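Local coordinates for protein transketolase (Campylobacter jejuni, PDB 3L84) that is a transketolase, a two-chain enzyme built from three-domain subunits, that probably binds thiamine diphosphate in common with its family, at residues I3-E8 and L42-K47; R60-G65 and V124-A129; K244-L249 and E262-K267. All blocks are in the same frame, centred on the assembly; numbering follows the deposited sequence.

Contact 1: residues I3-E8 and L42-K47; sequences IQILQE and LSYHLK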
ATOM      1  N   ILE A   3      27.385 -34.200  13.470  1.00 14.96           N
ATOM      2  CA  ILE A   3      25.955 -34.313  13.829  1.00 15.25           C
ATOM      3  C   ILE A   3      25.675 -34.094  15.322  1.00 13.92           C
ATOM      4  O   ILE A   3      24.644 -33.526  15.702  1.00 11.68           O
ATOM      5  CB  ILE A   3      25.295 -35.666  13.380  1.00 16.51           C
ATOM      6  CG1 ILE A   3      25.380 -35.854  11.859  1.00 19.21           C
ATOM      7  CG2 ILE A   3      23.826 -35.704  13.858  1.00 17.61           C
ATOM      8  CD1 ILE A   3      24.834 -34.724  11.048  1.00 19.91           C
ATOM      9  N   GLN A   4      26.597 -34.554  16.160  1.00 13.06           N
ATOM     10  CA  GLN A   4      26.443 -34.449  17.590  1.00 13.24           C
ATOM     11  C   GLN A   4      26.490 -32.999  18.044  1.00 12.04           C
ATOM     12  O   GLN A   4      25.607 -32.526  18.795  1.00 12.57           O
ATOM     13  CB  GLN A   4      27.502 -35.294  18.299  1.00 13.55           C
ATOM     14  CG  GLN A   4      27.303 -36.792  18.091  1.00 15.22           C
ATOM     15  CD  GLN A   4      27.661 -37.280  16.668  1.00 18.34           C
ATOM     16  OE1 GLN A   4      28.775 -37.053  16.176  1.00 18.43           O
ATOM     17  NE2 GLN A   4      26.711 -37.947  16.013  1.00 16.70           N
ATOM     18  N   ILE A   5      27.485 -32.255  17.578  1.00 10.98           N
ATOM     19  CA  ILE A   5      27.598 -30.853  17.977  1.00 11.28           C
ATOM     20  C   ILE A   5      26.457 -30.056  17.355  1.00  9.92           C
ATOM     21  O   ILE A   5      25.869 -29.193  18.021  1.00 11.46           O
ATOM     22  CB  ILE A   5      28.967 -30.185  17.653  1.00 11.71           C
ATOM     23  CG1 ILE A   5      29.027 -28.743  18.188  1.00 13.72           C
ATOM     24  CG2 ILE A   5      29.232 -30.112  16.198  1.00 15.51           C
ATOM     25  CD1 ILE A   5      28.976 -28.619  19.704  1.00 17.06           C
ATOM     26  N   LEU A   6      26.087 -30.345  16.101  1.00  9.77           N
ATOM     27  CA  LEU A   6      25.014 -29.584  15.455  0.50  9.66           C
ATOM     28  C   LEU A   6      23.677 -29.778  16.162  1.00  9.40           C
ATOM     29  O   LEU A   6      22.910 -28.834  16.312  1.00  9.42           O
ATOM     30  CB  LEU A   6      24.872 -29.941  13.974  0.50  8.77           C
ATOM     31  CG  LEU A   6      25.837 -29.187  13.051  0.50  9.87           C
ATOM     32  CD1 LEU A   6      25.448 -27.710  12.989  0.50  6.80           C
ATOM     33  CD2 LEU A   6      27.278 -29.333  13.484  0.50 13.87           C
ATOM     34  N   GLN A   7      23.398 -30.995  16.598  1.00  9.48           N
ATOM     35  CA  GLN A   7      22.162 -31.257  17.314  1.00  9.20           C
ATOM     36  C   GLN A   7      22.114 -30.476  18.630  1.00  8.63           C
ATOM     37  O   GLN A   7      21.102 -29.858  18.963  1.00  8.21           O
ATOM     38  CB  GLN A   7      22.044 -32.739  17.614  1.00 10.37           C
ATOM     39  CG  GLN A   7      20.777 -33.097  18.296  1.00 13.95           C
ATOM     40  CD  GLN A   7      20.715 -34.589  18.587  1.00 19.72           C
ATOM     41  OE1 GLN A   7      20.329 -35.005  19.690  1.00 24.91           O
ATOM     42  NE2 GLN A   7      21.117 -35.405  17.603  1.00 18.04           N
ATOM     43  N   GLU A   8      23.224 -30.472  19.358  1.00  9.13           N
ATOM     44  CA  GLU A   8      23.276 -29.715  20.591  1.00  9.33           C
ATOM     45  C   GLU A   8      23.109 -28.221  20.337  1.00  8.77           C
ATOM     46  O   GLU A   8      22.367 -27.532  21.031  1.00  7.95           O
ATOM     47  CB  GLU A   8      24.559 -29.990  21.370  1.00  9.00           C
ATOM     48  CG  GLU A   8      24.472 -29.449  22.811  1.00  9.94           C
ATOM     49  CD  GLU A   8      25.778 -29.456  23.579  1.00 13.15           C
ATOM     50  OE1 GLU A   8      26.594 -28.530  23.348  1.00 13.96           O
ATOM     51  OE2 GLU A   8      25.969 -30.350  24.440  1.00 13.70           O
ATOM     52  N   LEU A  42      23.886 -22.876   9.147  1.00  8.08           N
ATOM     53  CA  LEU A  42      24.218 -21.581   8.563  1.00  8.84           C
ATOM     54  C   LEU A  42      25.280 -20.854   9.375  1.00  8.59           C
ATOM     55  O   LEU A  42      26.090 -20.130   8.801  1.00  9.84           O
ATOM     56  CB  LEU A  42      22.945 -20.715   8.423  1.00  9.03           C
ATOM     57  CG  LEU A  42      23.122 -19.381   7.723  1.00  8.96           C
ATOM     58  CD1 LEU A  42      23.674 -19.489   6.308  1.00  9.89           C
ATOM     59  CD2 LEU A  42      21.776 -18.658   7.682  1.00 10.97           C
ATOM     60  N   SER A  43      25.307 -21.029  10.694  1.00  9.02           N
ATOM     61  CA  SER A  43      26.326 -20.380  11.521  1.00  9.68           C
ATOM     62  C   SER A  43      27.768 -20.714  11.093  1.00 10.33           C
ATOM     63  O   SER A  43      28.682 -19.923  11.344  1.00 11.53           O
ATOM     64  CB  SER A  43      26.145 -20.702  13.009  1.00  9.48           C
ATOM     65  OG  SER A  43      26.540 -22.026  13.324  1.00  9.70           O
ATOM     66  N   TYR A  44      27.979 -21.863  10.456  1.00  9.18           N
ATOM     67  CA  TYR A  44      29.306 -22.264   9.971  1.00  9.51           C
ATOM     68  C   TYR A  44      29.664 -21.610   8.659  1.00 10.03           C
ATOM     69  O   TYR A  44      30.822 -21.636   8.265  1.00 13.68           O
ATOM     70  CB  TYR A  44      29.367 -23.791   9.813  1.00 10.61           C
ATOM     71  CG  TYR A  44      29.387 -24.525  11.125  1.00  9.94           C
ATOM     72  CD1 TYR A  44      30.598 -24.934  11.686  1.00  9.84           C
ATOM     73  CD2 TYR A  44      28.215 -24.759  11.836  1.00  9.71           C
ATOM     74  CE1 TYR A  44      30.632 -25.572  12.892  1.00 10.32           C
ATOM     75  CE2 TYR A  44      28.247 -25.408  13.064  1.00 10.00           C
ATOM     76  CZ  TYR A  44      29.463 -25.820  13.585  1.00  9.48           C
ATOM     77  OH  TYR A  44      29.515 -26.469  14.791  1.00 11.40           O
ATOM     78  N   HIS A  45      28.664 -21.087   7.949  1.00  9.32           N
ATOM     79  CA  HIS A  45      28.891 -20.447   6.657  1.00  9.95           C
ATOM     80  C   HIS A  45      28.936 -18.918   6.739  1.00 10.17           C
ATOM     81  O   HIS A  45      29.606 -18.279   5.931  1.00 11.02           O
ATOM     82  CB  HIS A  45      27.774 -20.850   5.687  1.00 10.36           C
ATOM     83  CG  HIS A  45      27.814 -22.291   5.307  1.00 11.40           C
ATOM     84  ND1 HIS A  45      28.438 -22.735   4.166  1.00 10.64           N
ATOM     85  CD2 HIS A  45      27.331 -23.382   5.933  1.00 10.00           C
ATOM     86  CE1 HIS A  45      28.322 -24.054   4.103  1.00 11.42           C
ATOM     87  NE2 HIS A  45      27.669 -24.476   5.173  1.00  9.86           N
ATOM     88  N   LEU A  46      28.210 -18.343   7.679  1.00 10.36           N
ATOM     89  CA  LEU A  46      28.056 -16.901   7.772  1.00 10.06           C
ATOM     90  C   LEU A  46      29.376 -16.258   8.143  1.00  9.82           C
ATOM     91  O   LEU A  46      30.046 -16.678   9.111  1.00 11.44           O
ATOM     92  CB  LEU A  46      27.011 -16.582   8.846  1.00 10.87           C
ATOM     93  CG  LEU A  46      26.439 -15.178   8.875  1.00 12.41           C
ATOM     94  CD1 LEU A  46      25.534 -14.994   7.652  1.00 13.64           C
ATOM     95  CD2 LEU A  46      25.686 -14.910  10.155  1.00 14.80           C
ATOM     96  N   LYS A  47      29.760 -15.244   7.370  1.00  9.17           N
ATOM     97  CA  LYS A  47      30.965 -14.483   7.620  0.50  9.28           C
ATOM     98  C   LYS A  47      30.544 -13.148   8.238  1.00  9.44           C
ATOM     99  O   LYS A  47      29.792 -12.363   7.626  1.00 10.11           O
ATOM    100  CB  LYS A  47      31.679 -14.272   6.301  0.50 10.42           C
ATOM    101  CG  LYS A  47      33.009 -13.578   6.388  0.50 11.28           C
ATOM    102  CD  LYS A  47      33.456 -13.130   4.999  0.50 13.83           C
ATOM    103  CE  LYS A  47      32.594 -12.001   4.470  0.50 14.38           C
ATOM    104  NZ  LYS A  47      33.259 -11.283   3.416  0.50 13.46           N
TER

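Contact 2: residues R60-G65 and V124-A129; sequences RLVFSG and VGFAMA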
ATOM      1  N   ARG A  60      25.182 -10.383   4.996  1.00  7.56           N
ATOM      2  CA  ARG A  60      23.984  -9.738   5.543  1.00  8.07           C
ATOM      3  C   ARG A  60      22.926 -10.836   5.750  1.00  7.99           C
ATOM      4  O   ARG A  60      22.512 -11.477   4.795  1.00  9.28           O
ATOM      5  CB  ARG A  60      23.424  -8.627   4.627  1.00  9.27           C
ATOM      6  CG  ARG A  60      24.390  -7.531   4.103  1.00 11.98           C
ATOM      7  CD  ARG A  60      24.973  -6.770   5.227  1.00 11.65           C
ATOM      8  NE  ARG A  60      25.522  -5.441   4.873  1.00  8.82           N
ATOM      9  CZ  ARG A  60      26.739  -5.203   4.371  1.00  7.33           C
ATOM     10  NH1 ARG A  60      27.551  -6.203   4.053  1.00  7.15           N
ATOM     11  NH2 ARG A  60      27.189  -3.955   4.213  1.00  7.41           N
ATOM     12  N   LEU A  61      22.449 -11.013   6.978  1.00  7.54           N
ATOM     13  CA  LEU A  61      21.429 -11.963   7.343  1.00  8.35           C
ATOM     14  C   LEU A  61      20.144 -11.204   7.597  1.00  7.27           C
ATOM     15  O   LEU A  61      20.143 -10.252   8.369  1.00  9.05           O
ATOM     16  CB  LEU A  61      21.842 -12.709   8.597  1.00  9.97           C
ATOM     17  CG  LEU A  61      20.866 -13.694   9.224  1.00 10.44           C
ATOM     18  CD1 LEU A  61      20.555 -14.785   8.244  1.00 11.03           C
ATOM     19  CD2 LEU A  61      21.446 -14.221  10.564  1.00 13.49           C
ATOM     20  N   VAL A  62      19.064 -11.597   6.941  1.00  7.08           N
ATOM     21  CA  VAL A  62      17.741 -10.984   7.112  1.00  7.11           C
ATOM     22  C   VAL A  62      16.690 -12.039   7.482  1.00  7.52           C
ATOM     23  O   VAL A  62      16.455 -12.981   6.715  1.00  8.20           O
ATOM     24  CB  VAL A  62      17.265 -10.290   5.844  1.00  7.38           C
ATOM     25  CG1 VAL A  62      15.848  -9.664   6.029  1.00  8.83           C
ATOM     26  CG2 VAL A  62      18.268  -9.205   5.372  1.00  9.29           C
ATOM     27  N   PHE A  63      16.032 -11.866   8.614  1.00  7.86           N
ATOM     28  CA  PHE A  63      14.847 -12.664   8.993  1.00  8.47           C
ATOM     29  C   PHE A  63      13.622 -11.937   8.460  1.00  7.51           C
ATOM     30  O   PHE A  63      13.152 -11.016   9.106  1.00  8.83           O
ATOM     31  CB  PHE A  63      14.722 -12.787  10.515  1.00  9.99           C
ATOM     32  CG  PHE A  63      15.559 -13.852  11.152  1.00 12.10           C
ATOM     33  CD1 PHE A  63      16.913 -13.941  10.940  1.00 12.71           C
ATOM     34  CD2 PHE A  63      14.987 -14.723  12.092  1.00 13.92           C
ATOM     35  CE1 PHE A  63      17.687 -14.964  11.575  1.00 15.31           C
ATOM     36  CE2 PHE A  63      15.745 -15.694  12.723  1.00 14.65           C
ATOM     37  CZ  PHE A  63      17.091 -15.806  12.454  1.00 14.85           C
ATOM     38  N   SER A  64      13.066 -12.318   7.319  1.00  6.89           N
ATOM     39  CA  SER A  64      11.900 -11.629   6.810  1.00  7.56           C
ATOM     40  C   SER A  64      10.680 -11.832   7.699  1.00  9.04           C
ATOM     41  O   SER A  64       9.881 -10.921   7.877  1.00  9.75           O
ATOM     42  CB  SER A  64      11.623 -12.048   5.367  1.00  7.99           C
ATOM     43  OG  SER A  64      10.598 -11.216   4.818  1.00  8.18           O
ATOM     44  N   GLY A  65      10.576 -13.018   8.278  1.00  9.33           N
ATOM     45  CA  GLY A  65       9.552 -13.297   9.258  1.00  9.30           C
ATOM     46  C   GLY A  65      10.065 -12.787  10.589  1.00  9.57           C
ATOM     47  O   GLY A  65      10.658 -13.545  11.368  1.00 11.13           O
ATOM     48  N   VAL A 124      16.797  -8.548  -1.271  1.00  6.12           N
ATOM     49  CA  VAL A 124      17.107  -8.235  -2.669  1.00  6.63           C
ATOM     50  C   VAL A 124      17.813  -6.899  -2.749  1.00  5.94           C
ATOM     51  O   VAL A 124      18.785  -6.732  -3.497  1.00  6.76           O
ATOM     52  CB  VAL A 124      15.841  -8.271  -3.529  1.00  6.00           C
ATOM     53  CG1 VAL A 124      16.095  -7.640  -4.925  1.00  7.12           C
ATOM     54  CG2 VAL A 124      15.315  -9.707  -3.652  1.00  8.08           C
ATOM     55  N   GLY A 125      17.346  -5.912  -1.962  1.00  6.31           N
ATOM     56  CA  GLY A 125      18.006  -4.636  -1.961  1.00  6.70           C
ATOM     57  C   GLY A 125      19.452  -4.668  -1.443  1.00  5.76           C
ATOM     58  O   GLY A 125      20.322  -4.015  -2.008  1.00  7.38           O
ATOM     59  N   PHE A 126      19.700  -5.425  -0.385  1.00  6.43           N
ATOM     60  CA  PHE A 126      21.091  -5.593   0.076  1.00  6.63           C
ATOM     61  C   PHE A 126      21.951  -6.233  -1.000  1.00  6.06           C
ATOM     62  O   PHE A 126      23.104  -5.871  -1.115  1.00  6.85           O
ATOM     63  CB  PHE A 126      21.142  -6.431   1.361  1.00  6.69           C
ATOM     64  CG  PHE A 126      20.753  -5.704   2.619  1.00  6.31           C
ATOM     65  CD1 PHE A 126      21.334  -4.531   2.987  1.00  7.97           C
ATOM     66  CD2 PHE A 126      19.802  -6.260   3.459  1.00  8.41           C
ATOM     67  CE1 PHE A 126      20.978  -3.851   4.187  1.00  8.43           C
ATOM     68  CE2 PHE A 126      19.427  -5.592   4.640  1.00 10.19           C
ATOM     69  CZ  PHE A 126      20.029  -4.404   5.008  1.00  8.79           C
ATOM     70  N   ALA A 127      21.405  -7.158  -1.780  1.00  6.46           N
ATOM     71  CA  ALA A 127      22.136  -7.840  -2.837  1.00  5.88           C
ATOM     72  C   ALA A 127      22.418  -6.850  -4.008  1.00  6.40           C
ATOM     73  O   ALA A 127      23.527  -6.844  -4.554  1.00  7.20           O
ATOM     74  CB  ALA A 127      21.390  -9.067  -3.285  1.00  6.66           C
HETATM   75  N   MSE A 128      21.436  -6.009  -4.343  1.00  5.83           N
HETATM   76  CA  MSE A 128      21.675  -4.979  -5.371  1.00  6.45           C
HETATM   77  C   MSE A 128      22.698  -3.967  -4.887  1.00  6.55           C
HETATM   78  O   MSE A 128      23.578  -3.526  -5.637  1.00  6.37           O
HETATM   79  CB  MSE A 128      20.383  -4.270  -5.709  1.00  7.25           C
HETATM   80  CG  MSE A 128      19.384  -5.145  -6.468  1.00  7.21           C
HETATM   81 SE   MSE A 128      17.767  -4.308  -7.056  0.60 10.77          SE
HETATM   82  CE  MSE A 128      18.521  -3.152  -8.423  1.00 11.21           C
ATOM     83  N   ALA A 129      22.544  -3.527  -3.641  1.00  6.98           N
ATOM     84  CA  ALA A 129      23.484  -2.583  -3.019  1.00  6.45           C
ATOM     85  C   ALA A 129      24.900  -3.144  -3.028  1.00  6.52           C
ATOM     86  O   ALA A 129      25.838  -2.459  -3.389  1.00  7.44           O
ATOM     87  CB  ALA A 129      23.053  -2.217  -1.603  1.00  7.27           C
TER

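Contact 3: residues K244-L249 and E262-K267; sequences KGAGEL and EEVIKK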
ATOM      1  N   LYS A 244       9.205 -28.171  15.542  1.00  9.03           N
ATOM      2  CA  LYS A 244      10.047 -29.383  15.567  1.00  8.97           C
ATOM      3  C   LYS A 244      10.725 -29.549  16.915  1.00  9.38           C
ATOM      4  O   LYS A 244      11.347 -28.620  17.426  1.00  9.29           O
ATOM      5  CB  LYS A 244      11.098 -29.331  14.462  1.00  9.99           C
ATOM      6  CG  LYS A 244      12.060 -30.537  14.401  1.00 10.45           C
ATOM      7  CD  LYS A 244      11.396 -31.825  13.895  1.00 11.64           C
ATOM      8  CE  LYS A 244      12.402 -32.921  13.737  1.00 12.45           C
ATOM      9  NZ  LYS A 244      11.755 -34.194  13.279  1.00 14.92           N
ATOM     10  N   GLY A 245      10.530 -30.705  17.527  1.00  8.87           N
ATOM     11  CA  GLY A 245      11.088 -31.001  18.840  1.00  9.24           C
ATOM     12  C   GLY A 245      10.087 -30.861  19.966  1.00  9.81           C
ATOM     13  O   GLY A 245      10.383 -31.286  21.107  1.00 10.71           O
ATOM     14  N   ALA A 246       8.918 -30.286  19.681  1.00 10.10           N
ATOM     15  CA  ALA A 246       7.933 -29.982  20.728  1.00 10.29           C
ATOM     16  C   ALA A 246       6.748 -30.928  20.762  1.00 11.80           C
ATOM     17  O   ALA A 246       5.628 -30.526  21.056  1.00 11.69           O
ATOM     18  CB  ALA A 246       7.462 -28.552  20.612  1.00 10.95           C
ATOM     19  N   GLY A 247       7.017 -32.189  20.435  1.00 11.49           N
ATOM     20  CA  GLY A 247       6.099 -33.280  20.739  1.00 12.72           C
ATOM     21  C   GLY A 247       4.710 -33.043  20.177  1.00 13.63           C
ATOM     22  O   GLY A 247       4.524 -33.014  18.962  1.00 14.00           O
ATOM     23  N   GLU A 248       3.735 -32.872  21.066  1.00 14.45           N
ATOM     24  CA  GLU A 248       2.333 -32.763  20.635  1.00 15.86           C
ATOM     25  C   GLU A 248       2.008 -31.496  19.843  1.00 14.97           C
ATOM     26  O   GLU A 248       0.981 -31.417  19.157  1.00 15.68           O
ATOM     27  CB  GLU A 248       1.402 -32.855  21.840  1.00 17.48           C
ATOM     28  CG  GLU A 248       1.470 -34.173  22.563  1.00 22.00           C
ATOM     29  CD  GLU A 248       0.455 -34.256  23.693  1.00 29.54           C
ATOM     30  OE1 GLU A 248       0.016 -33.181  24.171  1.00 34.46           O
ATOM     31  OE2 GLU A 248       0.102 -35.391  24.100  1.00 33.83           O
ATOM     32  N   LEU A 249       2.900 -30.521  19.908  1.00 13.76           N
ATOM     33  CA  LEU A 249       2.741 -29.286  19.121  1.00 13.50           C
ATOM     34  C   LEU A 249       3.445 -29.314  17.776  1.00 13.17           C
ATOM     35  O   LEU A 249       3.288 -28.377  16.994  1.00 12.91           O
ATOM     36  CB  LEU A 249       3.150 -28.042  19.924  1.00 14.07           C
ATOM     37  CG  LEU A 249       2.136 -27.666  21.006  1.00 16.94           C
ATOM     38  CD1 LEU A 249       2.627 -26.451  21.749  1.00 17.56           C
ATOM     39  CD2 LEU A 249       0.764 -27.399  20.405  1.00 21.43           C
ATOM     40  N   GLU A 262       4.531 -24.769  29.621  1.00 11.24           N
ATOM     41  CA  GLU A 262       5.577 -25.282  30.506  1.00 13.05           C
ATOM     42  C   GLU A 262       5.786 -26.797  30.362  1.00 13.22           C
ATOM     43  O   GLU A 262       6.925 -27.287  30.283  1.00 13.88           O
ATOM     44  CB  GLU A 262       5.261 -24.920  31.951  1.00 13.60           C
ATOM     45  CG  GLU A 262       5.335 -23.422  32.209  1.00 17.29           C
ATOM     46  CD  GLU A 262       5.087 -23.031  33.654  1.00 20.92           C
ATOM     47  OE1 GLU A 262       4.967 -23.927  34.537  1.00 22.21           O
ATOM     48  OE2 GLU A 262       4.989 -21.806  33.907  1.00 24.29           O
ATOM     49  N   GLU A 263       4.690 -27.539  30.292  1.00 13.58           N
ATOM     50  CA  GLU A 263       4.790 -29.001  30.218  1.00 14.64           C
ATOM     51  C   GLU A 263       5.349 -29.460  28.869  1.00 13.19           C
ATOM     52  O   GLU A 263       6.160 -30.390  28.816  1.00 13.75           O
ATOM     53  CB  GLU A 263       3.443 -29.645  30.539  1.00 15.42           C
ATOM     54  CG  GLU A 263       3.063 -29.487  32.017  1.00 20.42           C
ATOM     55  CD  GLU A 263       4.157 -29.992  32.994  1.00 25.50           C
ATOM     56  OE1 GLU A 263       4.778 -31.063  32.743  1.00 28.09           O
ATOM     57  OE2 GLU A 263       4.402 -29.299  34.013  1.00 29.56           O
ATOM     58  N   VAL A 264       4.964 -28.782  27.789  1.00 12.62           N
ATOM     59  CA  VAL A 264       5.474 -29.111  26.459  1.00 12.28           C
ATOM     60  C   VAL A 264       6.972 -28.884  26.431  1.00 12.15           C
ATOM     61  O   VAL A 264       7.717 -29.693  25.889  1.00 12.31           O
ATOM     62  CB  VAL A 264       4.769 -28.285  25.368  1.00 13.41           C
ATOM     63  CG1 VAL A 264       5.540 -28.342  24.039  1.00 13.54           C
ATOM     64  CG2 VAL A 264       3.313 -28.784  25.196  1.00 13.20           C
ATOM     65  N   ILE A 265       7.409 -27.764  27.009  1.00 11.16           N
ATOM     66  CA  ILE A 265       8.844 -27.465  27.030  1.00 11.80           C
ATOM     67  C   ILE A 265       9.624 -28.479  27.873  1.00 12.36           C
ATOM     68  O   ILE A 265      10.690 -28.925  27.455  1.00 12.31           O
ATOM     69  CB  ILE A 265       9.105 -26.027  27.523  1.00 11.19           C
ATOM     70  CG1 ILE A 265       8.559 -25.024  26.497  1.00 12.93           C
ATOM     71  CG2 ILE A 265      10.627 -25.788  27.763  1.00 13.39           C
ATOM     72  CD1 ILE A 265       8.508 -23.564  27.024  1.00 14.49           C
ATOM     73  N   LYS A 266       9.071 -28.882  29.014  1.00 12.04           N
ATOM     74  CA  LYS A 266       9.734 -29.905  29.854  1.00 12.44           C
ATOM     75  C   LYS A 266       9.945 -31.186  29.077  1.00 12.27           C
ATOM     76  O   LYS A 266      11.052 -31.757  29.080  1.00 11.84           O
ATOM     77  CB  LYS A 266       8.939 -30.200  31.124  1.00 13.35           C
ATOM     78  CG  LYS A 266       9.049 -29.088  32.155  1.00 16.62           C
ATOM     79  CD  LYS A 266       8.225 -29.429  33.384  1.00 21.40           C
ATOM     80  CE  LYS A 266       8.194 -28.285  34.386  1.00 24.80           C
ATOM     81  NZ  LYS A 266       7.657 -28.736  35.724  1.00 27.18           N
ATOM     82  N   LYS A 267       8.895 -31.637  28.414  1.00 11.63           N
ATOM     83  CA  LYS A 267       8.961 -32.843  27.610  1.00 12.30           C
ATOM     84  C   LYS A 267       9.960 -32.723  26.460  1.00 11.85           C
ATOM     85  O   LYS A 267      10.695 -33.670  26.172  1.00 12.58           O
ATOM     86  CB  LYS A 267       7.576 -33.260  27.110  1.00 12.99           C
ATOM     87  CG  LYS A 267       6.655 -33.727  28.216  1.00 16.63           C
ATOM     88  CD  LYS A 267       5.288 -34.042  27.683  1.00 21.48           C
ATOM     89  CE  LYS A 267       4.333 -34.466  28.800  1.00 24.91           C
ATOM     90  NZ  LYS A 267       3.872 -33.296  29.607  1.00 28.46           N
TER

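Contact 1: residues I3-E8 and L42-K47
Van der Waals packing joins the two segments: Leu-6 and Ile-5, one after the other on the N-terminal helix, converge on the phenol end of Tyr-44, the leucine by apolar contact and the isoleucine against the hydroxyl. Leu-6 comes closest, its CD1 lying 3.6 Å from Tyr-44 CE2, at an angle that is neither over the ring face nor squarely at its edge. Its second methyl, CD2, reaches further along the ring and lies 3.9 Å from Tyr-44 OH. Leu-6 is modelled in two conformers, so the details of its fit are less certain. Ile-5 touches the hydroxyl alone, with the branch methyl CG2 3.9 Å from Tyr-44 OH and CG1 slightly more distant. Tyr-44 can span the gap because CG stands anti to its carbonyl carbon (chi1 -71°), which sends the ring out from the backbone towards the helix.

The setting is an alpha/beta thiamine diphosphate-binding fold, in which Tyr-44 packs the loop between helix 30-42 and strand 60-63 against the start of helix 3-24. Within 42-47, Leu-42 O accepts bonds from both His-45 N and Leu-46 N.

Polar bonds converge on the same phenol oxygen. Tyr-44 OH, which also touches Ile-5 and Leu-6 carbons, is hydrogen-bonded to Gln-9 OE1, one residue beyond 3-8 on the same helix, and to Arg-289 NH1, which brings helix 284-291 to the same spot.

Contact 2: residues R60-G65 and V124-A129
Phe-126 meets Arg-60 and Val-62, two residues of one strand whose side chains both project towards the helix. Its path starts at CB, which lies 4.4 Å from Arg-60 CG. One bond on, Phe-126 CG is 4.3 Å from the same Arg-60 CG, a loose approach that is oblique to the ring. From there the ring divides, and the CD2-CE2 side turns to Val-62: the methyl CG2 sits at the ring edge, near its plane, 3.8 Å from Phe-126 CD2 and 3.9 Å from Phe-126 CE2. Val-62 offers this methyl because CG2 is anti to its carbonyl carbon, while CG1 takes the place anti to N (chi1 179°).

Strand 60-63 and its parallel neighbour 146-151 are joined by a beta-alpha-beta crossover that includes helix 118-137, and this contact is one of the places where that helix packs on the sheet. Ile-146 of the neighbouring strand also touches Phe-126, as do Ala-400 and Arg-403 of helix 391-404, so the ring is buried between the sheet and helix 391-404. Beyond its aliphatic part, Arg-60 carries its guanidinium to carbonyl oxygens: NH1 bonds to Arg-58 O and Leu-56 O, and NH2 to Tyr-404 O, with a cation-pi contact to Tyr-404 as well.

Contact 3: residues K244-L249 and E262-K267
The flat group that Val-264 meets across this contact is a peptide unit, the one led by the carbonyl of Ala-246. The methyl CG1 of Val-264 comes obliquely to Ala-246 O, 3.7 Å from it and to one side of the peptide plane. From the other side of that plane comes Leu-249 N, which hydrogen-bonds to Ala-246 O at 3.0 Å. The oxygen therefore serves the loop through its bond and the helix through mere packing. A second flat group, the carboxylate of Glu-263, stays within the helix: its OE2 has Lys-266 NZ at 3.7 Å and its OE1 has Lys-267 NZ at 4.0 Å, both long salt bridges that together make a small network, one lysine to each oxygen.

The bond from Leu-249 N closes a type II' beta turn over residues 246-249. Gly-247 occupies its second position with phi 55° and psi -114°, angles well suited to a glycine. The turn sets Ala-246 and Leu-249 next to one another, and Val-264 points at both. Ala-246 CB is 3.9 Å from Val-264 CG1; Leu-249 reaches the same methyl with CD1, at 4.2 Å, the two side chains crossing at about a right angle. Having CG1 anti to its backbone N (chi1 165°), Val-264 places this branch against both ends of the turn, with CG2 also near Leu-249 CD1.

Around this small apolar patch, Leu-260 touches Leu-249 and also Ile-265. Ile-265 points away from the turn, to Ala-18, Asp-19 and Gln-22 of helix 3-24, while Arg-14 NE of that helix bonds to Lys-244 O. The first turns of helix 262-272 thus lie between helix 3-24 and the loop that follows strand 234-239.

The three contacts follow one another along the chain, each closing before the next opens, and all fall in the thiamine diphosphate-binding region. Contact 2, about 12 Å from the chain centre, sets a helix on an end strand of the five-stranded parallel sheet inside the domain; contacts 1 and 3, at about 32 and 37 Å, pack loops against outer helices at its periphery. Centres of contacts 1 and 2 are 21 Å apart, yet they touch through Leu-42 CD2 and Leu-61 CD1, 4.1 Å from each other. Contact 3 touches neither, but helix 3-24 links it to contact 1: the helix start belongs to contact 1 and its later turns pack beside residues 262-267.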